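PDB 3QFH: epidermin leader peptide processing serine protease EpiP, which probably cleaves the leader peptide from the precursor of the lantibiotic epidermin, acting as a subtilisin-like serine endopeptidase. Local coordinates for residues G236-L241 with G279-D284; V255-L260 with A308-V313; K290-R295 with G301-V306. All coordinates share one frame; numbering follows the deposited sequence.

Interaction 1 of 3, residues G236-L241 with G279-D284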
loop_
_atom_site.group_PDB
_atom_site.type_symbol
_atom_site.label_atom_id
_atom_site.label_comp_id
_atom_site.label_asym_id
_atom_site.label_seq_id
_atom_site.Cartn_x
_atom_site.Cartn_y
_atom_site.Cartn_z
ATOM N N GLY A 236 2.992 2.775 5.021
ATOM C CA GLY A 236 3.895 2.036 5.855
ATOM C C GLY A 236 3.757 2.569 7.259
ATOM O O GLY A 236 3.078 3.572 7.492
ATOM N N SER A 237 4.379 1.885 8.198
ATOM C CA SER A 237 4.382 2.332 9.567
ATOM C C SER A 237 5.406 1.513 10.304
ATOM O O SER A 237 5.646 0.349 9.974
ATOM C CB SER A 237 3.021 2.125 10.226
ATOM O OG SER A 237 2.807 0.749 10.455
ATOM N N TYR A 238 6.021 2.122 11.298
ATOM C CA TYR A 238 6.968 1.422 12.111
ATOM C C TYR A 238 6.184 1.044 13.339
ATOM O O TYR A 238 5.645 1.910 14.039
ATOM C CB TYR A 238 8.173 2.285 12.413
ATOM C CG TYR A 238 8.944 2.599 11.168
ATOM C CD1 TYR A 238 9.872 1.702 10.668
ATOM C CD2 TYR A 238 8.726 3.779 10.470
ATOM C CE1 TYR A 238 10.576 1.969 9.517
ATOM C CE2 TYR A 238 9.437 4.058 9.311
ATOM C CZ TYR A 238 10.363 3.140 8.841
ATOM O OH TYR A 238 11.075 3.391 7.692
ATOM N N ILE A 239 6.109 -0.256 13.583
ATOM C CA ILE A 239 5.314 -0.785 14.660
ATOM C C ILE A 239 6.206 -1.426 15.716
ATOM O O ILE A 239 7.234 -2.021 15.395
ATOM C CB ILE A 239 4.296 -1.803 14.077
ATOM C CG1 ILE A 239 3.188 -2.117 15.071
ATOM C CG2 ILE A 239 5.002 -3.070 13.574
ATOM C CD1 ILE A 239 2.080 -2.930 14.467
ATOM N N ILE A 240 5.814 -1.265 16.978
ATOM C CA ILE A 240 6.523 -1.856 18.099
ATOM C C ILE A 240 5.814 -3.143 18.509
ATOM O O ILE A 240 4.591 -3.159 18.676
ATOM C CB ILE A 240 6.567 -0.892 19.327
ATOM C CG1 ILE A 240 7.243 0.431 18.956
ATOM C CG2 ILE A 240 7.292 -1.545 20.483
ATOM C CD1 ILE A 240 7.178 1.488 20.035
ATOM N N LEU A 241 6.572 -4.226 18.630
ATOM C CA LEU A 241 6.024 -5.495 19.097
ATOM C C LEU A 241 7.070 -6.143 19.970
ATOM O O LEU A 241 8.273 -5.998 19.726
ATOM C CB LEU A 241 5.613 -6.434 17.967
ATOM C CG LEU A 241 6.695 -7.044 17.088
ATOM C CD1 LEU A 241 6.122 -8.196 16.274
ATOM C CD2 LEU A 241 7.310 -5.972 16.199
ATOM N N GLY A 279 9.645 1.362 2.952
ATOM C CA GLY A 279 9.616 2.655 3.622
ATOM C C GLY A 279 10.466 3.650 2.863
ATOM O O GLY A 279 11.251 3.268 1.964
ATOM N N ASN A 280 10.319 4.921 3.238
ATOM C CA ASN A 280 11.013 6.012 2.605
ATOM C C ASN A 280 12.047 6.689 3.507
ATOM O O ASN A 280 12.227 7.880 3.434
ATOM C CB ASN A 280 9.995 7.058 2.123
ATOM C CG ASN A 280 9.114 6.543 1.004
ATOM O OD1 ASN A 280 9.424 6.735 -0.164
ATOM N ND2 ASN A 280 8.054 5.837 1.352
ATOM N N ASP A 281 12.749 5.928 4.326
ATOM C CA ASP A 281 13.725 6.518 5.247
ATOM C C ASP A 281 15.150 6.142 4.934
ATOM O O ASP A 281 16.048 6.407 5.721
ATOM C CB ASP A 281 13.358 6.112 6.661
ATOM C CG ASP A 281 11.999 6.629 7.052
ATOM O OD1 ASP A 281 11.798 7.851 6.982
ATOM O OD2 ASP A 281 11.130 5.825 7.420
ATOM N N GLY A 282 15.356 5.507 3.786
ATOM C CA GLY A 282 16.688 5.104 3.361
ATOM C C GLY A 282 17.418 4.198 4.334
ATOM O O GLY A 282 18.644 4.259 4.443
ATOM N N ILE A 283 16.699 3.337 5.037
ATOM C CA ILE A 283 17.384 2.481 5.997
ATOM C C ILE A 283 17.411 0.992 5.602
ATOM O O ILE A 283 16.497 0.481 4.934
ATOM C CB ILE A 283 16.794 2.635 7.417
ATOM C CG1 ILE A 283 15.425 1.983 7.530
ATOM C CG2 ILE A 283 16.717 4.110 7.827
ATOM C CD1 ILE A 283 14.787 2.218 8.883
ATOM N N ASP A 284 18.501 0.332 5.984
ATOM C CA ASP A 284 18.658 -1.105 5.816
ATOM C C ASP A 284 17.841 -1.679 6.968
ATOM O O ASP A 284 18.223 -1.551 8.145
ATOM C CB ASP A 284 20.135 -1.509 5.924
ATOM C CG ASP A 284 20.367 -3.021 5.724
ATOM O OD1 ASP A 284 21.501 -3.385 5.363
ATOM O OD2 ASP A 284 19.444 -3.849 5.917
#
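The polar part of this contact is Y238 meeting D281. The phenol OH donates to the carboxylate, with OH and OD2 modelled 2.4 Å apart, so short that the length itself is doubtful. OD2 comes in at the edge of the ring, near its plane, and the carboxylate is turned 39° from the ring. With CG anti to its carbonyl carbon (chi1 -65°), Y238 points its phenol at the loop, and D281 comes to meet it from the opposite direction. A second bond grips the same phenol oxygen, from ND2 of N330, while OD1 of N330 takes the backbone N of D281 and of I283; one amide thus ties the loop to the tyrosine.

The apolar part is slighter: I283 CD1 approaches Y238 CE1 obliquely at 4.3 Å.

Y238 projects from strand 237-241, which pairs with strand 302-306, and its ring also packs on V303 and on L291 of helix 288-292. The loop 279-284 leaves strand 273-277 of the central parallel sheet through G279-N280, consistent with the Gly-Asn that supplies the oxyanion-hole asparagine in subtilases, and runs on towards helix 288-292.

Interaction 2 of 3, residues V255-L260 with A308-V313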
loop_
_atom_site.group_PDB
_atom_site.type_symbol
_atom_site.label_atom_id
_atom_site.label_comp_id
_atom_site.label_asym_id
_atom_site.label_seq_id
_atom_site.Cartn_x
_atom_site.Cartn_y
_atom_site.Cartn_z
ATOM N N VAL A 255 -1.825 -6.136 18.854
ATOM C CA VAL A 255 -3.121 -6.367 18.205
ATOM C C VAL A 255 -3.141 -5.877 16.764
ATOM O O VAL A 255 -3.653 -6.569 15.876
ATOM C CB VAL A 255 -4.295 -5.805 19.018
ATOM C CG1 VAL A 255 -5.600 -6.002 18.272
ATOM C CG2 VAL A 255 -4.360 -6.509 20.353
ATOM N N GLU A 256 -2.554 -4.706 16.531
ATOM C CA GLU A 256 -2.476 -4.146 15.205
ATOM C C GLU A 256 -1.598 -5.004 14.314
ATOM O O GLU A 256 -1.927 -5.231 13.167
ATOM C CB GLU A 256 -1.917 -2.717 15.220
ATOM C CG GLU A 256 -2.909 -1.634 15.528
ATOM C CD GLU A 256 -3.345 -1.546 16.977
ATOM O OE1 GLU A 256 -2.685 -2.136 17.879
ATOM O OE2 GLU A 256 -4.354 -0.836 17.202
ATOM N N TYR A 257 -0.456 -5.438 14.842
ATOM C CA TYR A 257 0.474 -6.269 14.082
ATOM C C TYR A 257 -0.258 -7.523 13.588
ATOM O O TYR A 257 -0.263 -7.837 12.386
ATOM C CB TYR A 257 1.692 -6.655 14.935
ATOM C CG TYR A 257 2.715 -7.416 14.136
ATOM C CD1 TYR A 257 3.788 -6.764 13.550
ATOM C CD2 TYR A 257 2.577 -8.788 13.915
ATOM C CE1 TYR A 257 4.716 -7.460 12.778
ATOM C CE2 TYR A 257 3.500 -9.487 13.162
ATOM C CZ TYR A 257 4.566 -8.812 12.593
ATOM O OH TYR A 257 5.478 -9.500 11.832
ATOM N N ASP A 258 -0.889 -8.218 14.524
ATOM C CA ASP A 258 -1.648 -9.424 14.223
ATOM C C ASP A 258 -2.761 -9.156 13.240
ATOM O O ASP A 258 -2.980 -9.949 12.346
ATOM C CB ASP A 258 -2.267 -10.008 15.497
ATOM C CG ASP A 258 -1.227 -10.608 16.438
ATOM O OD1 ASP A 258 -0.072 -10.811 16.004
ATOM O OD2 ASP A 258 -1.573 -10.890 17.608
ATOM N N ALA A 259 -3.480 -8.056 13.427
ATOM C CA ALA A 259 -4.601 -7.723 12.550
ATOM C C ALA A 259 -4.112 -7.566 11.116
ATOM O O ALA A 259 -4.700 -8.129 10.182
ATOM C CB ALA A 259 -5.289 -6.448 13.006
ATOM N N LEU A 260 -3.024 -6.818 10.966
ATOM C CA LEU A 260 -2.425 -6.559 9.655
ATOM C C LEU A 260 -1.870 -7.829 8.978
ATOM O O LEU A 260 -2.141 -8.061 7.796
ATOM C CB LEU A 260 -1.345 -5.476 9.766
ATOM C CG LEU A 260 -0.801 -4.942 8.443
ATOM C CD1 LEU A 260 -1.954 -4.525 7.488
ATOM C CD2 LEU A 260 0.138 -3.778 8.700
ATOM N N ALA A 308 5.496 -3.888 4.857
ATOM C CA ALA A 308 6.592 -4.224 3.935
ATOM C C ALA A 308 7.434 -5.424 4.350
ATOM O O ALA A 308 7.894 -6.166 3.486
ATOM C CB ALA A 308 7.507 -3.003 3.695
ATOM N N SER A 309 7.657 -5.606 5.647
ATOM C CA SER A 309 8.496 -6.706 6.127
ATOM C C SER A 309 7.680 -7.919 6.564
ATOM O O SER A 309 8.228 -8.848 7.106
ATOM C CB SER A 309 9.350 -6.241 7.315
ATOM O OG SER A 309 8.510 -5.874 8.407
ATOM N N MET A 310 6.376 -7.907 6.333
ATOM C CA MET A 310 5.531 -9.022 6.766
ATOM C C MET A 310 5.528 -10.193 5.791
ATOM O O MET A 310 6.000 -10.087 4.676
ATOM C CB MET A 310 4.105 -8.542 7.021
ATOM C CG MET A 310 3.912 -7.835 8.376
ATOM S SD MET A 310 2.219 -7.225 8.530
ATOM C CE MET A 310 2.126 -6.817 10.282
ATOM N N ASP A 311 4.990 -11.321 6.229
ATOM C CA ASP A 311 4.918 -12.488 5.371
ATOM C C ASP A 311 3.844 -12.299 4.307
ATOM O O ASP A 311 2.817 -11.641 4.544
ATOM C CB ASP A 311 4.589 -13.732 6.202
ATOM C CG ASP A 311 5.631 -14.011 7.279
ATOM O OD1 ASP A 311 6.833 -13.699 7.064
ATOM O OD2 ASP A 311 5.244 -14.550 8.338
ATOM N N ASN A 312 4.107 -12.878 3.137
ATOM C CA ASN A 312 3.183 -12.879 2.020
ATOM C C ASN A 312 2.865 -11.520 1.381
ATOM O O ASN A 312 1.749 -11.250 0.977
ATOM C CB ASN A 312 1.916 -13.602 2.433
ATOM C CG ASN A 312 2.190 -15.039 2.815
ATOM O OD1 ASN A 312 2.822 -15.754 2.065
ATOM N ND2 ASN A 312 1.703 -15.463 3.982
ATOM N N VAL A 313 3.865 -10.665 1.305
ATOM C CA VAL A 313 3.713 -9.375 0.647
ATOM C C VAL A 313 4.815 -9.250 -0.392
ATOM O O VAL A 313 5.914 -9.764 -0.209
ATOM C CB VAL A 313 3.835 -8.196 1.630
ATOM C CG1 VAL A 313 2.823 -8.327 2.775
ATOM C CG2 VAL A 313 5.229 -8.114 2.180
#
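M310 reaches out of the loop 308-313 and sets its terminal methyl on the ring of Y257, in helix 254-269. CE sits 3.7 Å from the centroid of the Y257 ring and 13° off the normal, a CH-pi contact over the middle of one face. The methyl leans a little towards CD1 and CE1, both nearer to it than CD2 and CE2. The sulfur stands further back: SD is 5.1 Å from the same centroid and oblique to the ring, which makes this a Met-aromatic contact led by the methyl.

The two side chains slide past each other in opposite directions. For Y257, CG lies anti to the backbone N (chi1 -175°), which lays the ring alongside the incoming methionine. The M310 chain is extended beyond CG, and that straightness carries CE deep against the helix, where it also comes to 3.3 Å from the backbone O of Y257.

L260, one turn further on, crosses M310 at about a right angle and meets the thioether end. Its CB lies 3.8 Å from M310 CE, and L260 CG is equally near M310 SD, so the leucine touches sulfur and methyl together. I264 and Q261 of the same helix also pack on M310, while V306 of strand 302-306 lies against both Y257 and L260. Polar ties flank this apolar plug: D311 N bonds to Q261 OE1, and N312 ND2 to N265 OD1.

What fastens M310 itself to Y257 and L260 is therefore dispersion, with a probable small electrostatic share, since a methyl bonded to sulfur is slightly positive and here faces both a pi cloud and a carbonyl oxygen.

Interaction 3 of 3, residues K290-R295 with G301-V306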
loop_
_atom_site.group_PDB
_atom_site.type_symbol
_atom_site.label_atom_id
_atom_site.label_comp_id
_atom_site.label_asym_id
_atom_site.label_seq_id
_atom_site.Cartn_x
_atom_site.Cartn_y
_atom_site.Cartn_z
ATOM N N LYS A 290 18.784 1.211 13.946
ATOM C CA LYS A 290 18.280 2.284 13.116
ATOM C C LYS A 290 16.749 2.263 13.028
ATOM O O LYS A 290 16.132 3.313 12.892
ATOM C CB LYS A 290 18.920 2.226 11.738
ATOM C CG LYS A 290 18.791 3.516 10.956
ATOM C CD LYS A 290 19.771 3.558 9.793
ATOM C CE LYS A 290 21.224 3.621 10.288
ATOM N NZ LYS A 290 22.209 3.579 9.171
ATOM N N LEU A 291 16.138 1.081 13.118
ATOM C CA LEU A 291 14.669 0.986 13.095
ATOM C C LEU A 291 14.060 1.545 14.387
ATOM O O LEU A 291 13.149 2.357 14.336
ATOM C CB LEU A 291 14.179 -0.450 12.871
ATOM C CG LEU A 291 14.199 -1.023 11.456
ATOM C CD1 LEU A 291 13.662 -2.456 11.459
ATOM C CD2 LEU A 291 13.378 -0.170 10.519
ATOM N N LYS A 292 14.562 1.105 15.537
ATOM C CA LYS A 292 14.070 1.600 16.839
ATOM C C LYS A 292 14.102 3.128 16.888
ATOM O O LYS A 292 13.233 3.757 17.481
ATOM C CB LYS A 292 14.903 1.058 17.997
ATOM C CG LYS A 292 14.947 -0.457 18.105
ATOM C CD LYS A 292 15.664 -0.889 19.381
ATOM C CE LYS A 292 16.107 -2.347 19.315
ATOM N NZ LYS A 292 14.996 -3.299 19.040
ATOM N N LEU A 293 15.103 3.708 16.242
ATOM C CA LEU A 293 15.267 5.153 16.192
ATOM C C LEU A 293 14.102 5.867 15.469
ATOM O O LEU A 293 13.902 7.066 15.648
ATOM C CB LEU A 293 16.607 5.482 15.524
ATOM C CG LEU A 293 17.207 6.843 15.831
ATOM C CD1 LEU A 293 17.384 7.006 17.341
ATOM C CD2 LEU A 293 18.535 6.975 15.111
ATOM N N GLN A 294 13.333 5.131 14.663
ATOM C CA GLN A 294 12.178 5.706 13.964
ATOM C C GLN A 294 10.999 5.956 14.912
ATOM O O GLN A 294 10.137 6.791 14.629
ATOM C CB GLN A 294 11.731 4.817 12.793
ATOM C CG GLN A 294 12.832 4.542 11.788
ATOM C CD GLN A 294 13.519 5.817 11.330
ATOM O OE1 GLN A 294 12.864 6.808 11.008
ATOM N NE2 GLN A 294 14.844 5.795 11.303
ATOM N N ARG A 295 10.950 5.219 16.019
ATOM C CA ARG A 295 9.904 5.407 17.026
ATOM C C ARG A 295 10.493 5.929 18.335
ATOM O O ARG A 295 9.789 5.981 19.348
ATOM C CB ARG A 295 9.166 4.085 17.305
ATOM C CG ARG A 295 8.327 3.578 16.168
ATOM C CD ARG A 295 7.122 4.483 15.860
ATOM N NE ARG A 295 6.177 4.589 16.974
ATOM C CZ ARG A 295 5.268 3.668 17.300
ATOM N NH1 ARG A 295 4.446 3.876 18.323
ATOM N NH2 ARG A 295 5.171 2.535 16.620
ATOM N N GLY A 301 11.777 -5.622 23.147
ATOM C CA GLY A 301 11.751 -4.435 22.307
ATOM C C GLY A 301 12.197 -4.619 20.861
ATOM O O GLY A 301 13.375 -4.822 20.602
ATOM N N GLU A 302 11.258 -4.559 19.919
ATOM C CA GLU A 302 11.595 -4.596 18.478
ATOM C C GLU A 302 10.643 -3.757 17.638
ATOM O O GLU A 302 9.436 -3.760 17.860
ATOM C CB GLU A 302 11.650 -6.018 17.901
ATOM C CG GLU A 302 12.930 -6.796 18.227
ATOM C CD GLU A 302 13.214 -7.936 17.233
ATOM O OE1 GLU A 302 12.597 -7.966 16.135
ATOM O OE2 GLU A 302 14.082 -8.786 17.538
ATOM N N VAL A 303 11.210 -3.038 16.673
ATOM C CA VAL A 303 10.441 -2.214 15.761
ATOM C C VAL A 303 10.482 -2.833 14.361
ATOM O O VAL A 303 11.532 -3.287 13.919
ATOM C CB VAL A 303 10.995 -0.788 15.712
ATOM C CG1 VAL A 303 10.278 0.025 14.665
ATOM C CG2 VAL A 303 10.867 -0.132 17.081
ATOM N N LYS A 304 9.349 -2.856 13.673
ATOM C CA LYS A 304 9.288 -3.418 12.319
ATOM C C LYS A 304 8.608 -2.482 11.335
ATOM O O LYS A 304 7.689 -1.746 11.696
ATOM C CB LYS A 304 8.554 -4.757 12.310
ATOM C CG LYS A 304 9.249 -5.863 13.080
ATOM C CD LYS A 304 8.767 -7.247 12.649
ATOM C CE LYS A 304 9.238 -7.590 11.227
ATOM N NZ LYS A 304 8.759 -8.915 10.744
ATOM N N ASP A 305 9.078 -2.512 10.090
ATOM C CA ASP A 305 8.504 -1.719 9.016
ATOM C C ASP A 305 7.381 -2.588 8.443
ATOM O O ASP A 305 7.659 -3.617 7.851
ATOM C CB ASP A 305 9.590 -1.422 7.972
ATOM C CG ASP A 305 9.113 -0.528 6.836
ATOM O OD1 ASP A 305 7.999 0.021 6.917
ATOM O OD2 ASP A 305 9.877 -0.368 5.851
ATOM N N VAL A 306 6.121 -2.191 8.640
ATOM C CA VAL A 306 4.989 -3.004 8.193
ATOM C C VAL A 306 4.008 -2.226 7.303
ATOM O O VAL A 306 3.838 -1.022 7.446
ATOM C CB VAL A 306 4.234 -3.626 9.388
ATOM C CG1 VAL A 306 5.219 -4.276 10.346
ATOM C CG2 VAL A 306 3.394 -2.606 10.109
#
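V303 lies against the end of helix 288-292 just where the chain enters a type I beta turn, K292 to R295, within the subtilisin-like domain. It belongs to strand 302-306, which pairs antiparallel with strand 237-241, so the contact closes a short helix onto an outlying two-stranded sheet. More of V303 is buried here than of any other residue, and its two methyls share the work. CG2 rests 3.6 Å from K292 CA, while CG1, anti to the backbone N (chi1 174°), lies 3.7 Å from L291 O. That oxygen already accepts the backbone N of Q294, while R295 N bonded to K292 O closes the turn.

L291 comes at the strand from beside V303. Its CB is 4.3 Å from V303 CB, and its CD1 touches the backbone O of V303 at 3.4 Å; the same leucine packs on Y238 and I283. R295 adds a lighter touch on V303 with its CG, then spends its guanidinium on others, NH1 in a salt bridge with E253 and NH2 bonded to Y238 O.

K292 slants across to the start of the strand, bending at chi4 (-56°) to turn its ammonium onto G301, the residue after a cis peptide bond. There NZ donates to G301 O at 2.7 Å, approaching from 43° above the carbonyl plane.

Interaction 2 is the buried one, held across its segments by apolar packing, whereas interactions 1 and 3 are partly buried and each adds a polar bond to its packing. These two share the small antiparallel sheet: strands 237-241 and 302-306 pair in it, joined by I239 O to K304 N, and loop 279-284 meets helix 288-292 where I283 packs on L291. R295 spans both through Y238 O. Interaction 2 lies against the other face of that sheet, with I239, L241 and V306 resting on helix 254-269. Along the chain, interaction 3 nests inside the loop closed by interaction 2, while interactions 1 and 2 alternate their segments.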